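Local coordinates for protein ralf, proline/betaine transporter (Legionella pneumophila, PDB 4D7Q) that probably acts as a guanine-nucleotide exchange factor, here as an engineered chimera joining the Legionella RalF Sec7 domain to the Rickettsia RalF capping domain, at residues Lys34-Cys37 / Lys41-Pro44; Ile269-Lys274 / Leu304-Arg309; Asn23-Asn28 / Asp338-Asp343; Glu74-Leu79 / Ile113-Gln118. The protein carries 2 engineered substitutions. All blocks are in the same frame, centred on the assembly; numbering follows the deposited sequence.

Interaction 1: Lys34-Cys37 / Lys41-Pro44; sequences KEIC and KISP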
loop_
_atom_site.group_PDB
_atom_site.type_symbol
_atom_site.label_atom_id
_atom_site.label_comp_id
_atom_site.label_asym_id
_atom_site.label_seq_id
_atom_site.Cartn_x
_atom_site.Cartn_y
_atom_site.Cartn_z
ATOM N N LYS A 34 -19.304 12.584 5.046
ATOM C CA LYS A 34 -18.971 13.995 4.813
ATOM C C LYS A 34 -20.200 14.915 4.751
ATOM O O LYS A 34 -20.179 16.000 5.317
ATOM C CB LYS A 34 -18.040 14.158 3.601
ATOM C CG LYS A 34 -16.630 13.545 3.838
ATOM C CD LYS A 34 -15.807 13.465 2.555
ATOM C CE LYS A 34 -15.374 14.826 2.059
ATOM N NZ LYS A 34 -14.801 14.770 0.687
ATOM N N GLU A 35 -21.282 14.448 4.118
ATOM C CA GLU A 35 -22.529 15.202 3.976
ATOM C C GLU A 35 -23.165 15.491 5.338
ATOM O O GLU A 35 -23.547 16.634 5.590
ATOM C CB GLU A 35 -23.505 14.449 3.066
ATOM C CG GLU A 35 -23.145 14.584 1.593
ATOM C CD GLU A 35 -23.648 13.495 0.661
ATOM O OE1 GLU A 35 -24.493 12.668 1.080
ATOM O OE2 GLU A 35 -23.204 13.486 -0.508
ATOM N N ILE A 36 -23.242 14.451 6.220
ATOM C CA ILE A 36 -23.783 14.538 7.582
ATOM C C ILE A 36 -22.923 15.516 8.367
ATOM O O ILE A 36 -23.445 16.448 8.968
ATOM C CB ILE A 36 -23.897 13.135 8.272
ATOM C CG1 ILE A 36 -24.870 12.207 7.495
ATOM C CG2 ILE A 36 -24.361 13.284 9.735
ATOM C CD1 ILE A 36 -24.673 10.706 7.746
ATOM N N CYS A 37 -21.606 15.357 8.287
ATOM C CA CYS A 37 -20.689 16.256 8.994
ATOM C C CYS A 37 -20.829 17.715 8.569
ATOM O O CYS A 37 -20.818 18.589 9.430
ATOM C CB CYS A 37 -19.252 15.753 8.889
ATOM S SG CYS A 37 -18.964 14.208 9.790
ATOM N N LYS A 41 -22.496 20.214 11.330
ATOM C CA LYS A 41 -21.358 20.977 11.878
ATOM C C LYS A 41 -20.409 20.131 12.753
ATOM O O LYS A 41 -20.088 20.491 13.889
ATOM C CB LYS A 41 -21.855 22.266 12.580
ATOM C CG LYS A 41 -22.648 23.181 11.645
ATOM C CD LYS A 41 -23.258 24.392 12.350
ATOM C CE LYS A 41 -24.668 24.168 12.872
ATOM N NZ LYS A 41 -24.685 23.427 14.164
ATOM N N ILE A 42 -19.986 18.982 12.188
ATOM C CA ILE A 42 -19.123 17.973 12.809
ATOM C C ILE A 42 -17.818 17.899 11.986
ATOM O O ILE A 42 -17.876 17.954 10.754
ATOM C CB ILE A 42 -19.852 16.591 12.809
ATOM C CG1 ILE A 42 -21.280 16.669 13.362
ATOM C CG2 ILE A 42 -19.048 15.531 13.556
ATOM C CD1 ILE A 42 -22.184 15.539 12.800
ATOM N N SER A 43 -16.670 17.767 12.659
ATOM C CA SER A 43 -15.351 17.638 12.022
ATOM C C SER A 43 -15.235 16.255 11.321
ATOM O O SER A 43 -15.334 15.222 11.993
ATOM C CB SER A 43 -14.237 17.870 13.037
ATOM O OG SER A 43 -13.018 18.096 12.350
ATOM N N PRO A 44 -15.170 16.232 9.961
ATOM C CA PRO A 44 -15.261 14.951 9.235
ATOM C C PRO A 44 -14.125 13.940 9.319
ATOM O O PRO A 44 -14.412 12.751 9.258
ATOM C CB PRO A 44 -15.515 15.380 7.789
ATOM C CG PRO A 44 -14.887 16.730 7.688
ATOM C CD PRO A 44 -15.151 17.375 9.017
#

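Interaction 2: Ile269-Lys274 / Leu304-Arg309; sequences IIKDEK and LREEGR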
loop_
_atom_site.group_PDB
_atom_site.type_symbol
_atom_site.label_atom_id
_atom_site.label_comp_id
_atom_site.label_asym_id
_atom_site.label_seq_id
_atom_site.Cartn_x
_atom_site.Cartn_y
_atom_site.Cartn_z
ATOM N N ILE A 269 4.457 6.636 -15.710
ATOM C CA ILE A 269 3.337 7.556 -15.834
ATOM C C ILE A 269 3.138 7.791 -17.312
ATOM O O ILE A 269 4.062 8.229 -18.002
ATOM C CB ILE A 269 3.542 8.868 -15.000
ATOM C CG1 ILE A 269 3.844 8.575 -13.475
ATOM C CG2 ILE A 269 2.360 9.856 -15.173
ATOM C CD1 ILE A 269 2.769 7.792 -12.673
ATOM N N ILE A 270 1.947 7.419 -17.818
ATOM C CA ILE A 270 1.607 7.510 -19.241
ATOM C C ILE A 270 0.431 8.429 -19.483
ATOM O O ILE A 270 -0.641 8.250 -18.893
ATOM C CB ILE A 270 1.399 6.110 -19.880
ATOM C CG1 ILE A 270 2.619 5.191 -19.622
ATOM C CG2 ILE A 270 1.083 6.217 -21.383
ATOM C CD1 ILE A 270 2.467 3.745 -20.033
ATOM N N LYS A 271 0.637 9.400 -20.400
ATOM C CA LYS A 271 -0.377 10.355 -20.799
ATOM C C LYS A 271 -0.541 10.330 -22.300
ATOM O O LYS A 271 0.458 10.318 -23.026
ATOM C CB LYS A 271 -0.049 11.779 -20.285
ATOM C CG LYS A 271 -0.120 11.876 -18.751
ATOM C CD LYS A 271 0.335 13.213 -18.204
ATOM C CE LYS A 271 0.318 13.197 -16.693
ATOM N NZ LYS A 271 1.256 14.197 -16.106
ATOM N N ASP A 272 -1.779 10.303 -22.761
ATOM C CA ASP A 272 -2.058 10.395 -24.180
ATOM C C ASP A 272 -2.443 11.790 -24.636
ATOM O O ASP A 272 -2.364 12.718 -23.885
ATOM C CB ASP A 272 -3.059 9.348 -24.647
ATOM C CG ASP A 272 -4.425 9.489 -24.024
ATOM O OD1 ASP A 272 -4.884 10.585 -23.740
ATOM O OD2 ASP A 272 -5.050 8.464 -23.813
ATOM N N GLU A 273 -2.843 11.907 -25.895
ATOM C CA GLU A 273 -3.164 13.195 -26.516
ATOM C C GLU A 273 -4.560 13.741 -26.116
ATOM O O GLU A 273 -4.860 14.876 -26.331
ATOM C CB GLU A 273 -2.982 13.122 -28.056
ATOM C CG GLU A 273 -2.771 11.726 -28.639
ATOM C CD GLU A 273 -1.914 11.668 -29.907
ATOM O OE1 GLU A 273 -1.423 12.722 -30.388
ATOM O OE2 GLU A 273 -1.750 10.559 -30.446
ATOM N N LYS A 274 -5.385 12.906 -25.506
ATOM C CA LYS A 274 -6.728 13.259 -25.076
ATOM C C LYS A 274 -6.911 13.386 -23.559
ATOM O O LYS A 274 -7.970 13.168 -23.024
ATOM C CB LYS A 274 -7.703 12.238 -25.620
ATOM C CG LYS A 274 -7.563 11.987 -27.106
ATOM C CD LYS A 274 -7.526 13.272 -27.906
ATOM C CE LYS A 274 -8.549 14.270 -27.439
ATOM N NZ LYS A 274 -8.938 15.149 -28.542
ATOM N N LEU A 304 -5.089 7.277 -13.661
ATOM C CA LEU A 304 -4.563 8.246 -12.706
ATOM C C LEU A 304 -5.546 9.328 -12.223
ATOM O O LEU A 304 -6.131 10.067 -13.021
ATOM C CB LEU A 304 -3.268 8.862 -13.264
ATOM C CG LEU A 304 -2.241 9.418 -12.278
ATOM C CD1 LEU A 304 -1.708 8.334 -11.322
ATOM C CD2 LEU A 304 -1.092 10.055 -13.027
ATOM N N ARG A 305 -5.701 9.418 -10.888
ATOM C CA ARG A 305 -6.489 10.467 -10.236
ATOM C C ARG A 305 -5.617 11.725 -10.308
ATOM O O ARG A 305 -4.404 11.644 -10.074
ATOM C CB ARG A 305 -6.763 10.109 -8.762
ATOM C CG ARG A 305 -8.074 9.371 -8.532
ATOM C CD ARG A 305 -8.363 9.180 -7.046
ATOM N NE ARG A 305 -8.604 10.452 -6.357
ATOM C CZ ARG A 305 -9.804 10.986 -6.159
ATOM N NH1 ARG A 305 -10.893 10.377 -6.610
ATOM N NH2 ARG A 305 -9.924 12.140 -5.515
ATOM N N GLU A 306 -6.204 12.863 -10.704
ATOM C CA GLU A 306 -5.431 14.115 -10.823
ATOM C C GLU A 306 -6.136 15.272 -10.135
ATOM O O GLU A 306 -7.366 15.368 -10.214
ATOM C CB GLU A 306 -5.115 14.450 -12.300
ATOM C CG GLU A 306 -4.122 13.495 -12.947
ATOM C CD GLU A 306 -3.627 13.910 -14.317
ATOM O OE1 GLU A 306 -4.283 13.546 -15.320
ATOM O OE2 GLU A 306 -2.578 14.590 -14.390
ATOM N N GLU A 307 -5.349 16.138 -9.445
ATOM C CA GLU A 307 -5.817 17.325 -8.699
ATOM C C GLU A 307 -7.020 17.037 -7.754
ATOM O O GLU A 307 -8.013 17.777 -7.764
ATOM N N GLY A 308 -6.930 15.930 -6.999
ATOM C CA GLY A 308 -7.944 15.482 -6.045
ATOM C C GLY A 308 -9.298 15.146 -6.644
ATOM O O GLY A 308 -10.300 15.073 -5.926
ATOM N N ARG A 309 -9.337 14.938 -7.966
ATOM C CA ARG A 309 -10.550 14.585 -8.705
ATOM C C ARG A 309 -10.371 13.180 -9.302
ATOM O O ARG A 309 -9.233 12.721 -9.473
#

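Interaction 3: Asn23-Asn28 / Asp338-Asp343; sequences NAKPKN and DYLKED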
loop_
_atom_site.group_PDB
_atom_site.type_symbol
_atom_site.label_atom_id
_atom_site.label_comp_id
_atom_site.label_asym_id
_atom_site.label_seq_id
_atom_site.Cartn_x
_atom_site.Cartn_y
_atom_site.Cartn_z
ATOM N N ASN A 23 -19.795 -0.487 1.700
ATOM C CA ASN A 23 -19.503 -1.832 1.189
ATOM C C ASN A 23 -19.796 -1.995 -0.303
ATOM O O ASN A 23 -19.032 -2.659 -1.001
ATOM C CB ASN A 23 -20.171 -2.895 2.062
ATOM C CG ASN A 23 -19.605 -2.904 3.462
ATOM O OD1 ASN A 23 -18.499 -2.399 3.730
ATOM N ND2 ASN A 23 -20.307 -3.543 4.370
ATOM N N ALA A 24 -20.868 -1.348 -0.797
ATOM C CA ALA A 24 -21.241 -1.393 -2.219
ATOM C C ALA A 24 -20.241 -0.554 -3.028
ATOM O O ALA A 24 -19.666 -1.050 -4.006
ATOM C CB ALA A 24 -22.665 -0.879 -2.410
ATOM N N LYS A 25 -19.978 0.693 -2.572
ATOM C CA LYS A 25 -19.016 1.604 -3.198
ATOM C C LYS A 25 -18.429 2.518 -2.104
ATOM O O LYS A 25 -19.109 3.450 -1.670
ATOM C CB LYS A 25 -19.636 2.402 -4.361
ATOM C CG LYS A 25 -18.588 3.025 -5.254
ATOM C CD LYS A 25 -19.096 4.135 -6.147
ATOM C CE LYS A 25 -17.959 4.556 -7.064
ATOM N NZ LYS A 25 -18.339 5.668 -7.988
ATOM N N PRO A 26 -17.180 2.251 -1.643
ATOM C CA PRO A 26 -16.583 3.045 -0.537
ATOM C C PRO A 26 -16.687 4.565 -0.617
ATOM O O PRO A 26 -16.967 5.204 0.400
ATOM C CB PRO A 26 -15.136 2.549 -0.503
ATOM C CG PRO A 26 -15.263 1.138 -0.913
ATOM C CD PRO A 26 -16.261 1.172 -2.056
ATOM N N LYS A 27 -16.515 5.129 -1.830
ATOM C CA LYS A 27 -16.633 6.557 -2.126
ATOM C C LYS A 27 -17.977 7.137 -1.627
ATOM O O LYS A 27 -18.000 8.228 -1.059
ATOM C CB LYS A 27 -16.513 6.768 -3.639
ATOM C CG LYS A 27 -16.584 8.221 -4.074
ATOM C CD LYS A 27 -16.334 8.308 -5.556
ATOM C CE LYS A 27 -16.050 9.707 -5.998
ATOM N NZ LYS A 27 -15.634 9.719 -7.424
ATOM N N ASN A 28 -19.074 6.395 -1.854
ATOM C CA ASN A 28 -20.426 6.773 -1.458
ATOM C C ASN A 28 -20.635 6.762 0.060
ATOM O O ASN A 28 -21.376 7.606 0.572
ATOM C CB ASN A 28 -21.445 5.865 -2.152
ATOM C CG ASN A 28 -21.662 6.203 -3.614
ATOM O OD1 ASN A 28 -21.279 7.265 -4.110
ATOM N ND2 ASN A 28 -22.266 5.287 -4.334
ATOM N N ASP A 338 -13.080 5.304 -7.663
ATOM C CA ASP A 338 -14.005 5.989 -8.553
ATOM C C ASP A 338 -14.758 5.127 -9.569
ATOM O O ASP A 338 -15.852 5.503 -10.007
ATOM C CB ASP A 338 -13.236 7.084 -9.283
ATOM C CG ASP A 338 -12.551 8.034 -8.329
ATOM O OD1 ASP A 338 -13.259 8.783 -7.633
ATOM O OD2 ASP A 338 -11.309 8.033 -8.290
ATOM N N TYR A 339 -14.162 4.011 -9.974
ATOM C CA TYR A 339 -14.734 3.132 -10.981
ATOM C C TYR A 339 -15.012 1.765 -10.433
ATOM O O TYR A 339 -14.141 1.140 -9.807
ATOM C CB TYR A 339 -13.812 3.046 -12.201
ATOM C CG TYR A 339 -13.773 4.339 -12.982
ATOM C CD1 TYR A 339 -14.847 4.724 -13.787
ATOM C CD2 TYR A 339 -12.674 5.194 -12.903
ATOM C CE1 TYR A 339 -14.827 5.922 -14.497
ATOM C CE2 TYR A 339 -12.634 6.389 -13.626
ATOM C CZ TYR A 339 -13.724 6.758 -14.403
ATOM O OH TYR A 339 -13.726 7.949 -15.085
ATOM N N LEU A 340 -16.230 1.286 -10.692
ATOM C CA LEU A 340 -16.683 -0.028 -10.269
ATOM C C LEU A 340 -15.869 -1.093 -10.999
ATOM O O LEU A 340 -15.345 -0.821 -12.078
ATOM C CB LEU A 340 -18.195 -0.191 -10.576
ATOM C CG LEU A 340 -19.166 0.750 -9.825
ATOM C CD1 LEU A 340 -20.608 0.544 -10.297
ATOM C CD2 LEU A 340 -19.107 0.535 -8.308
ATOM N N LYS A 341 -15.766 -2.304 -10.419
ATOM C CA LYS A 341 -15.057 -3.416 -11.061
ATOM C C LYS A 341 -15.598 -3.692 -12.483
ATOM O O LYS A 341 -14.809 -3.979 -13.397
ATOM C CB LYS A 341 -15.153 -4.689 -10.202
ATOM C CG LYS A 341 -14.462 -5.887 -10.845
ATOM C CD LYS A 341 -14.601 -7.127 -10.003
ATOM C CE LYS A 341 -14.068 -8.327 -10.740
ATOM N NZ LYS A 341 -13.979 -9.505 -9.844
ATOM N N GLU A 342 -16.931 -3.571 -12.668
ATOM C CA GLU A 342 -17.580 -3.832 -13.953
ATOM C C GLU A 342 -17.155 -2.889 -15.051
ATOM O O GLU A 342 -17.096 -3.308 -16.206
ATOM C CB GLU A 342 -19.125 -3.911 -13.833
ATOM C CG GLU A 342 -19.783 -2.618 -13.360
ATOM C CD GLU A 342 -21.296 -2.603 -13.354
ATOM O OE1 GLU A 342 -21.907 -3.674 -13.136
ATOM O OE2 GLU A 342 -21.870 -1.504 -13.528
ATOM N N ASP A 343 -16.865 -1.616 -14.698
ATOM C CA ASP A 343 -16.428 -0.585 -15.648
ATOM C C ASP A 343 -15.025 -0.910 -16.121
ATOM O O ASP A 343 -14.726 -0.763 -17.309
ATOM C CB ASP A 343 -16.441 0.804 -14.981
ATOM C CG ASP A 343 -17.822 1.270 -14.569
ATOM O OD1 ASP A 343 -18.803 0.844 -15.210
ATOM O OD2 ASP A 343 -17.917 2.079 -13.615
#

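Interaction 4: Glu74-Leu79 / Ile113-Gln118; sequences ENQQVL and IDRLVQ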
loop_
_atom_site.group_PDB
_atom_site.type_symbol
_atom_site.label_atom_id
_atom_site.label_comp_id
_atom_site.label_asym_id
_atom_site.label_seq_id
_atom_site.Cartn_x
_atom_site.Cartn_y
_atom_site.Cartn_z
ATOM N N GLU A 74 -6.944 14.488 2.367
ATOM C CA GLU A 74 -8.031 13.934 3.171
ATOM C C GLU A 74 -7.660 12.558 3.747
ATOM O O GLU A 74 -7.781 12.373 4.950
ATOM C CB GLU A 74 -9.302 13.828 2.325
ATOM C CG GLU A 74 -10.513 13.256 3.042
ATOM C CD GLU A 74 -11.693 13.110 2.100
ATOM O OE1 GLU A 74 -12.259 14.156 1.712
ATOM O OE2 GLU A 74 -11.986 11.969 1.670
ATOM N N ASN A 75 -7.223 11.637 2.901
ATOM C CA ASN A 75 -6.805 10.316 3.330
ATOM C C ASN A 75 -5.733 10.365 4.422
ATOM O O ASN A 75 -5.818 9.694 5.418
ATOM C CB ASN A 75 -6.274 9.468 2.175
ATOM C CG ASN A 75 -7.115 9.524 0.943
ATOM O OD1 ASN A 75 -8.156 8.966 0.933
ATOM N ND2 ASN A 75 -6.701 10.233 -0.038
ATOM N N GLN A 76 -4.725 11.174 4.185
ATOM C CA GLN A 76 -3.591 11.354 5.094
ATOM C C GLN A 76 -4.052 11.895 6.414
ATOM O O GLN A 76 -3.589 11.421 7.446
ATOM C CB GLN A 76 -2.540 12.290 4.476
ATOM C CG GLN A 76 -1.941 11.707 3.212
ATOM C CD GLN A 76 -0.539 12.189 3.035
ATOM O OE1 GLN A 76 -0.304 13.358 2.667
ATOM N NE2 GLN A 76 0.417 11.308 3.363
ATOM N N GLN A 77 -4.998 12.867 6.388
ATOM C CA GLN A 77 -5.526 13.483 7.591
ATOM C C GLN A 77 -6.385 12.479 8.349
ATOM O O GLN A 77 -6.318 12.424 9.579
ATOM C CB GLN A 77 -6.305 14.760 7.266
ATOM C CG GLN A 77 -5.434 15.973 6.915
ATOM C CD GLN A 77 -6.217 17.011 6.143
ATOM O OE1 GLN A 77 -7.435 16.902 5.932
ATOM N NE2 GLN A 77 -5.539 18.045 5.692
ATOM N N VAL A 78 -7.146 11.653 7.611
ATOM C CA VAL A 78 -7.986 10.601 8.204
ATOM C C VAL A 78 -7.088 9.558 8.898
ATOM O O VAL A 78 -7.347 9.200 10.055
ATOM C CB VAL A 78 -9.004 9.977 7.205
ATOM C CG1 VAL A 78 -9.699 8.761 7.830
ATOM C CG2 VAL A 78 -10.059 11.009 6.769
ATOM N N LEU A 79 -6.016 9.094 8.199
ATOM C CA LEU A 79 -5.064 8.137 8.761
ATOM C C LEU A 79 -4.349 8.689 10.038
ATOM O O LEU A 79 -4.176 7.942 11.015
ATOM C CB LEU A 79 -4.056 7.667 7.701
ATOM C CG LEU A 79 -2.876 6.782 8.205
ATOM C CD1 LEU A 79 -3.377 5.436 8.743
ATOM C CD2 LEU A 79 -1.821 6.602 7.099
ATOM N N ILE A 113 1.633 0.751 1.635
ATOM C CA ILE A 113 2.178 0.106 2.862
ATOM C C ILE A 113 3.154 1.067 3.595
ATOM O O ILE A 113 3.213 1.082 4.828
ATOM C CB ILE A 113 2.769 -1.338 2.623
ATOM C CG1 ILE A 113 2.863 -2.162 3.947
ATOM C CG2 ILE A 113 4.141 -1.310 1.943
ATOM C CD1 ILE A 113 1.592 -2.806 4.393
ATOM N N ASP A 114 3.900 1.871 2.812
ATOM C CA ASP A 114 4.840 2.871 3.292
ATOM C C ASP A 114 4.093 3.927 4.128
ATOM O O ASP A 114 4.523 4.250 5.233
ATOM C CB ASP A 114 5.530 3.539 2.105
ATOM C CG ASP A 114 6.762 4.324 2.476
ATOM O OD1 ASP A 114 7.393 3.986 3.480
ATOM O OD2 ASP A 114 7.106 5.245 1.747
ATOM N N ARG A 115 2.956 4.436 3.631
ATOM C CA ARG A 115 2.180 5.415 4.408
ATOM C C ARG A 115 1.703 4.857 5.762
ATOM O O ARG A 115 1.724 5.574 6.759
ATOM C CB ARG A 115 1.033 5.979 3.587
ATOM C CG ARG A 115 1.544 6.974 2.567
ATOM C CD ARG A 115 0.426 7.565 1.735
ATOM N NE ARG A 115 0.998 8.022 0.484
ATOM C CZ ARG A 115 0.905 7.370 -0.661
ATOM N NH1 ARG A 115 0.140 6.288 -0.755
ATOM N NH2 ARG A 115 1.519 7.827 -1.738
ATOM N N LEU A 116 1.330 3.575 5.810
ATOM C CA LEU A 116 0.894 2.928 7.051
ATOM C C LEU A 116 2.030 2.777 8.060
ATOM O O LEU A 116 1.853 3.070 9.224
ATOM C CB LEU A 116 0.251 1.566 6.739
ATOM C CG LEU A 116 -1.061 1.588 5.928
ATOM C CD1 LEU A 116 -1.640 0.206 5.836
ATOM C CD2 LEU A 116 -2.104 2.593 6.500
ATOM N N VAL A 117 3.193 2.339 7.610
ATOM C CA VAL A 117 4.367 2.169 8.461
ATOM C C VAL A 117 4.839 3.563 8.963
ATOM O O VAL A 117 5.118 3.710 10.148
ATOM C CB VAL A 117 5.476 1.336 7.760
ATOM C CG1 VAL A 117 6.702 1.160 8.656
ATOM C CG2 VAL A 117 4.944 -0.033 7.304
ATOM N N GLN A 118 4.799 4.586 8.103
ATOM C CA GLN A 118 5.165 5.956 8.500
ATOM C C GLN A 118 4.208 6.487 9.583
ATOM O O GLN A 118 4.643 7.111 10.550
ATOM C CB GLN A 118 5.154 6.890 7.274
ATOM C CG GLN A 118 6.333 6.624 6.324
ATOM C CD GLN A 118 6.432 7.595 5.176
ATOM O OE1 GLN A 118 6.786 7.225 4.063
ATOM N NE2 GLN A 118 6.241 8.870 5.439
#

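Interaction 1: Lys34-Cys37 / Lys41-Pro44
The carbonyl oxygen of Cys37 receives the backbone N of Ile42 at 2.9 Å, in an almost straight bond (N-H...O 175°). It spans five residues, one more than the helical step, because Lys41 takes up positive phi (62°) and turns the chain back on the last turn of helix 26-40. Under this bond the side chains of the same two residues meet: SG of Cys37 rests 3.9 Å from CB of Ile42. With SG anti to the carbonyl carbon (chi1 -68°), the sulfur lies in the bend of the returning chain, where it also comes to 3.8 Å from CA of Pro44. The CB atoms of Cys37 and Pro44 are 3.9 Å apart, and the proline ring thus packs against the flank of the helix. CD1 of Ile42 reaches back to the carbonyl oxygen of Ile36 (4.1 Å), and further apolar cover comes from Ile11 of helix 9-13. CG of Lys34 passes 4.5 Å from CB of Pro44, while its NZ forms a salt bridge with Glu74. Ser43 then stands at the N-cap position of helix 44-54, within the Legionella Sec7 part. A 6-to-1 bond, a positive-phi residue and an apolar contact between the residues at either end of that bond make this a Schellman motif ending one helix and leading into the next.

Interaction 2: Ile269-Lys274 / Leu304-Arg309
Within the antiparallel sheet of the capping domain, the Rickettsia part of the chimera, this contact reaches across an intervening strand: 264-271 and 297-303 both flank 277-283, and side chains at their ends meet over it. The apolar half is one methyl pair, CG2 of Ile269 at 4.1 Å from CD2 of Leu304, with the two side chains at about a right angle. Leu304 has its CG anti to the backbone N (chi1 -154°), which carries the branch toward the isoleucine. Further along, the extended chains of Lys271 and Glu306 pass obliquely; the methylene CE of Lys271 is 4.0 Å from OE2 of Glu306, while NZ stays at 4.2 Å from that oxygen, beyond a salt bridge. Their attraction is therefore probably a loose electrostatic one. Glu306 also opens a type I' turn, in which the N of Arg309 binds the carbonyl oxygen of Glu306 at 3.0 Å. The middle strand passes beneath: Leu304 shares backbone bonding with Ala277, and both Leu304 and Glu306 lean on that small side chain. Ile270 points from the strand to the other face of the sheet, where it packs on Ile322 of helix 313-325, while strand 248-252 pairs with Ile269 and Lys271 along the outer side.

Interaction 3: Asn23-Asn28 / Asp338-Asp343
Two lysines reach from the Sec7 part to one aspartate of the capping part. NZ of Lys27 forms a salt bridge with OD1 of Asp338 at 2.6 Å, meeting the anti lone pair that faces away from the other carboxylate oxygen. NZ of Lys25 instead bonds the main-chain O of Asp338 at 3.2 Å, a less direct approach from 54° above the carbonyl plane. On its way there the aliphatic chain of Lys25 passes Leu340 at about a right angle, with CG 4.0 Å from CD2 of the leucine. Both lysines are fully extended; in Lys27 a CG anti to the backbone N (chi1 -178°) starts the chain straight out from the first turn of helix 26-40. Lys25 occupies the N-cap position of that helix, while Leu340 holds the same position on helix 341-351, so two helix starts face each other. In the second shell, Arg305 takes OD2 of Asp338 in another salt bridge and fixes the carboxylate from its own domain, as Gln310 and Pro311 pack beside it. This pairing joins sequences from two organisms and need not exist in either parent. Flanked by Lys27 and Arg305, the largely buried carboxylate is probably held in its charged form.

Interaction 4: Glu74-Leu79 / Ile113-Gln118
Leu79 and Leu116 form the dense part of this helix pair: CD1 of Leu79 sits 3.8 Å from CD2 of Leu116, the side chains crossing at about a right angle. The other methyl of Leu79, CD2, lies 3.7 Å from the backbone O of Arg115 and 4.1 Å from CD2 of Leu116, so that one leucine fork touches both the Leu116 side chain and the carbonyl of the residue before it. Its CG, anti to the backbone N (chi1 173°), directs the fork toward helix 110-127. Leu116 points its first bond away from helix 73-84, yet its branch bends back far enough to fit against the fork. The two helices run in roughly the same direction, their short segments 36° apart with axes 11.4 Å from each other, as members of the all-helical Sec7 domain. Leu116 also touches Pro107, in the loop that leads into helix 110-127. Toward solvent the packing thins out. There the exposed Gln76 brings NE2 only to 4.1 Å from CD of Arg115, and its amide plane stands nearly perpendicular to the guanidinium (88°). Arg115 extends past it to Pro71, and its NH1 bonds the carbonyl oxygen of Ser69. Beyond, on another side of helix 110-127, Asp114 forms a salt bridge with Lys255 of the capping part, a contact between the two fused parts of the chimera.

Interactions 1 and 4 lie in the Sec7 domain, interaction 2 in the capping domain, and interaction 3 ties the two together, closing a span of more than 300 residues within which the others fall in the order 1, 4, 2. Interactions 1 and 3 share helix 26-40, one at each end, with centres 22 Å apart. Charged pairs connect the rest: Lys34 NZ meets Glu74 OE1 at 2.8 Å between interactions 1 and 4, and Arg305 NH1 meets Asp338 OD2 at 2.9 Å between 2 and 3, whose centres are 19 Å apart. The all-helical Sec7 part and the sheet-based cap thus meet through a partly ionic junction, which need not reproduce that of either parent.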